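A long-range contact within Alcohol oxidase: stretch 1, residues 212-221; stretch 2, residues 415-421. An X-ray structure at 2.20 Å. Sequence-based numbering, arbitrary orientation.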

# COMPACT_ATOMS: atom_id res chain seq x y z
N TRP A 212 -9.29 7.80 -0.17
CA TRP A 212 -10.12 7.32 -1.29
C TRP A 212 -11.62 7.46 -1.03
O TRP A 212 -12.39 7.80 -1.96
CB TRP A 212 -9.76 5.90 -1.72
CG TRP A 212 -8.55 5.94 -2.55
CD1 TRP A 212 -7.33 5.45 -2.24
CD2 TRP A 212 -8.42 6.57 -3.83
NE1 TRP A 212 -6.44 5.74 -3.25
CE2 TRP A 212 -7.09 6.43 -4.24
CE3 TRP A 212 -9.32 7.25 -4.66
CZ2 TRP A 212 -6.62 6.93 -5.44
CZ3 TRP A 212 -8.85 7.74 -5.87
CH2 TRP A 212 -7.51 7.59 -6.25
N ARG A 213 -12.03 7.25 0.21
CA ARG A 213 -13.44 7.41 0.57
C ARG A 213 -13.97 8.77 0.09
O ARG A 213 -15.02 8.84 -0.51
CB ARG A 213 -13.63 7.28 2.07
CG ARG A 213 -15.09 7.06 2.42
CD ARG A 213 -15.20 6.71 3.92
NE ARG A 213 -14.82 5.30 4.18
CZ ARG A 213 -15.57 4.26 3.83
NH1 ARG A 213 -16.78 4.45 3.26
NH2 ARG A 213 -15.15 3.01 4.09
N ASP A 214 -13.20 9.82 0.31
CA ASP A 214 -13.63 11.20 0.02
C ASP A 214 -13.73 11.42 -1.49
O ASP A 214 -14.66 12.06 -1.98
CB ASP A 214 -12.62 12.19 0.62
CG ASP A 214 -12.33 11.92 2.10
OD1 ASP A 214 -13.26 11.98 2.91
OD2 ASP A 214 -11.16 11.62 2.47
N VAL A 215 -12.77 10.85 -2.22
CA VAL A 215 -12.69 10.97 -3.67
C VAL A 215 -13.85 10.22 -4.32
O VAL A 215 -14.52 10.73 -5.25
CB VAL A 215 -11.33 10.47 -4.19
CG1 VAL A 215 -11.23 10.53 -5.72
CG2 VAL A 215 -10.21 11.30 -3.60
N TYR A 216 -14.13 9.05 -3.78
CA TYR A 216 -15.21 8.21 -4.28
C TYR A 216 -16.60 8.84 -4.20
O TYR A 216 -17.44 8.65 -5.07
CB TYR A 216 -15.20 6.88 -3.52
CG TYR A 216 -14.10 5.89 -3.88
CD1 TYR A 216 -13.30 6.02 -5.03
CD2 TYR A 216 -13.92 4.76 -3.09
CE1 TYR A 216 -12.34 5.08 -5.35
CE2 TYR A 216 -12.96 3.81 -3.41
CZ TYR A 216 -12.18 3.96 -4.53
OH TYR A 216 -11.26 2.98 -4.83
N THR A 217 -16.86 9.58 -3.13
CA THR A 217 -18.14 10.28 -2.96
C THR A 217 -18.41 11.29 -4.10
O THR A 217 -19.51 11.40 -4.60
CB THR A 217 -18.14 10.99 -1.58
OG1 THR A 217 -18.08 9.99 -0.56
CG2 THR A 217 -19.38 11.88 -1.37
N VAL A 218 -17.37 12.01 -4.50
CA VAL A 218 -17.47 12.98 -5.60
C VAL A 218 -17.58 12.30 -6.96
O VAL A 218 -18.35 12.73 -7.83
CB VAL A 218 -16.31 13.99 -5.56
CG1 VAL A 218 -16.34 14.92 -6.77
CG2 VAL A 218 -16.41 14.82 -4.28
N ALA A 219 -16.79 11.25 -7.18
CA ALA A 219 -16.88 10.48 -8.44
C ALA A 219 -18.29 9.89 -8.63
O ALA A 219 -18.90 9.97 -9.73
CB ALA A 219 -15.84 9.39 -8.46
N GLN A 220 -18.83 9.35 -7.54
CA GLN A 220 -20.19 8.81 -7.54
C GLN A 220 -21.25 9.85 -7.82
O GLN A 220 -22.14 9.64 -8.63
CB GLN A 220 -20.46 8.08 -6.24
CG GLN A 220 -21.81 7.37 -6.18
CD GLN A 220 -21.84 6.19 -5.20
OE1 GLN A 220 -20.81 5.75 -4.67
NE2 GLN A 220 -23.04 5.64 -4.99
N ALA A 221 -21.12 11.02 -7.20
CA ALA A 221 -22.06 12.13 -7.45
C ALA A 221 -22.03 12.57 -8.91
O ALA A 221 -23.00 13.09 -9.39
CB ALA A 221 -21.73 13.30 -6.54
N TYR A 415 -20.76 0.78 -11.91
CA TYR A 415 -19.55 0.52 -11.19
C TYR A 415 -19.73 0.59 -9.66
O TYR A 415 -19.20 -0.24 -8.90
CB TYR A 415 -18.46 1.51 -11.62
CG TYR A 415 -17.16 1.24 -10.90
CD1 TYR A 415 -16.38 0.14 -11.26
CD2 TYR A 415 -16.74 2.04 -9.85
CE1 TYR A 415 -15.18 -0.13 -10.63
CE2 TYR A 415 -15.55 1.77 -9.18
CZ TYR A 415 -14.77 0.68 -9.57
OH TYR A 415 -13.59 0.40 -8.95
N TRP A 416 -20.45 1.61 -9.19
CA TRP A 416 -20.47 1.90 -7.77
C TRP A 416 -21.29 0.95 -6.94
O TRP A 416 -20.86 0.63 -5.82
CB TRP A 416 -20.88 3.34 -7.50
CG TRP A 416 -19.85 4.26 -8.03
CD1 TRP A 416 -19.97 5.07 -9.12
CD2 TRP A 416 -18.52 4.41 -7.56
NE1 TRP A 416 -18.79 5.73 -9.34
CE2 TRP A 416 -17.89 5.35 -8.39
CE3 TRP A 416 -17.79 3.83 -6.51
CZ2 TRP A 416 -16.56 5.73 -8.21
CZ3 TRP A 416 -16.47 4.21 -6.34
CH2 TRP A 416 -15.87 5.14 -7.19
N SER A 417 -22.43 0.48 -7.45
CA SER A 417 -23.18 -0.56 -6.73
C SER A 417 -22.33 -1.84 -6.65
O SER A 417 -22.32 -2.53 -5.62
CB SER A 417 -24.53 -0.83 -7.40
OG SER A 417 -24.37 -1.37 -8.72
N PHE A 418 -21.60 -2.12 -7.72
CA PHE A 418 -20.64 -3.22 -7.77
C PHE A 418 -19.53 -3.01 -6.73
O PHE A 418 -19.20 -3.93 -5.98
CB PHE A 418 -20.02 -3.41 -9.18
CG PHE A 418 -18.60 -3.89 -9.15
CD1 PHE A 418 -18.30 -5.20 -8.80
CD2 PHE A 418 -17.54 -3.01 -9.39
CE1 PHE A 418 -16.97 -5.64 -8.70
CE2 PHE A 418 -16.22 -3.44 -9.30
CZ PHE A 418 -15.93 -4.75 -8.96
N TYR A 419 -18.96 -1.81 -6.73
CA TYR A 419 -17.78 -1.53 -5.92
C TYR A 419 -18.10 -1.80 -4.47
O TYR A 419 -17.35 -2.48 -3.77
CB TYR A 419 -17.27 -0.09 -6.09
CG TYR A 419 -16.09 0.18 -5.20
CD1 TYR A 419 -14.81 -0.23 -5.56
CD2 TYR A 419 -16.26 0.75 -3.96
CE1 TYR A 419 -13.72 -0.02 -4.72
CE2 TYR A 419 -15.19 0.96 -3.11
CZ TYR A 419 -13.92 0.58 -3.49
OH TYR A 419 -12.84 0.76 -2.61
N TRP A 420 -19.19 -1.21 -4.01
CA TRP A 420 -19.53 -1.28 -2.60
C TRP A 420 -20.01 -2.67 -2.16
O TRP A 420 -19.85 -3.03 -0.99
CB TRP A 420 -20.55 -0.20 -2.25
CG TRP A 420 -19.95 1.21 -2.37
CD1 TRP A 420 -20.29 2.19 -3.27
CD2 TRP A 420 -18.89 1.75 -1.59
NE1 TRP A 420 -19.50 3.31 -3.09
CE2 TRP A 420 -18.66 3.07 -2.04
CE3 TRP A 420 -18.12 1.25 -0.51
CZ2 TRP A 420 -17.68 3.89 -1.47
CZ3 TRP A 420 -17.17 2.06 0.06
CH2 TRP A 420 -16.96 3.38 -0.41
N ALA A 421 -20.57 -3.42 -3.09
CA ALA A 421 -21.01 -4.78 -2.82
C ALA A 421 -19.84 -5.76 -2.75
O ALA A 421 -19.81 -6.58 -1.89
CB ALA A 421 -22.01 -5.22 -3.87
O HOH W 1 -12.11 2.29 -7.74

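What holds two helices together when their axes come no closer than 11.3 Å? Large side chains fill the space between them. The helices run roughly antiparallel, at 150° between their N-to-C directions, and even the nearest backbone pair, Gln220 CA and Trp416 CA, is 6.9 Å apart. Aromatic rings from both sides bridge this gap, and together the stretches bury 423 Å². Tyr216, Ala219, Trp416 and Tyr419 all direct their CA-to-CB bonds toward the opposite helix, and their contacts make up the buried part of the interface.

How does Tyr216 fit among so many rings? Its chi1 of -75° (m), with chi2 at -13°, sets the ring against both Trp416 and Tyr419 and lets it meet each in a different way. To Trp416 it offers a face: the edge of the indole's six-membered ring points at it, with centroids 5.1 Å apart, planes at 60° and Tyr216 CD1 3.5 Å from Trp416 CH2. To Tyr419 it offers an edge, directed at that residue's face, with centroids 4.9 Å apart and planes at 71°. Tyr216 CE2 lies 3.4 Å from Tyr419 CZ and 3.2 Å from Tyr419 OH, and the hydroxyl lies at the ring's edge, near its plane. The t rotamer of Tyr419, chi1 178°, carries its ring to this position. In both pairs the inclined planes bring ring hydrogens toward a neighbouring pi face, the usual attraction of edge-to-face packing.

Why does Trp416 lie where it does? With chi1 at -65° (m) and chi2 at 109°, its indole extends along the side of the first helix, touching three residues, Tyr216, Ala219 and Gln220, within little more than one turn. Gln220 covers the five-membered ring: Gln220 CB stands 4.1 Å from its centroid and just 4° off the ring normal, an almost ideal CH-pi arrangement. Further out, Trp416 CZ2 packs 3.7 Å from Ala219 CB, and the far end of the indole reaches Tyr216. Trp416 NE1 finds its hydrogen bond elsewhere in the structure.

What does the polar end of Gln220 do? It accepts the one direct hydrogen bond across the contact, from Trp420 NE1 to Gln220 OE1 at 3.2 Å, with an angle of 149° at the hydrogen. The extended t, t conformation of Gln220 (chi1 -175°, chi2 155°) carries OE1 to the edge of the Trp420 ring, near its plane, where the indole N-H can point at it. Trp420 leaves its helix sideways, but its m rotamer (chi1 -67°) brings the ring back across the interface. There Trp420 CH2 also comes within 3.8 Å of Arg213 NH1, at the end of a long side chain that likewise starts sideways.

Does water join the contact? One molecule does: the O atom of water 1 lies 3.1 Å from Tyr216 OH, to which the water donates, and 2.7 Å from Tyr415 OH, with which it also hydrogen-bonds, linking two tyrosines whose side chains do not touch.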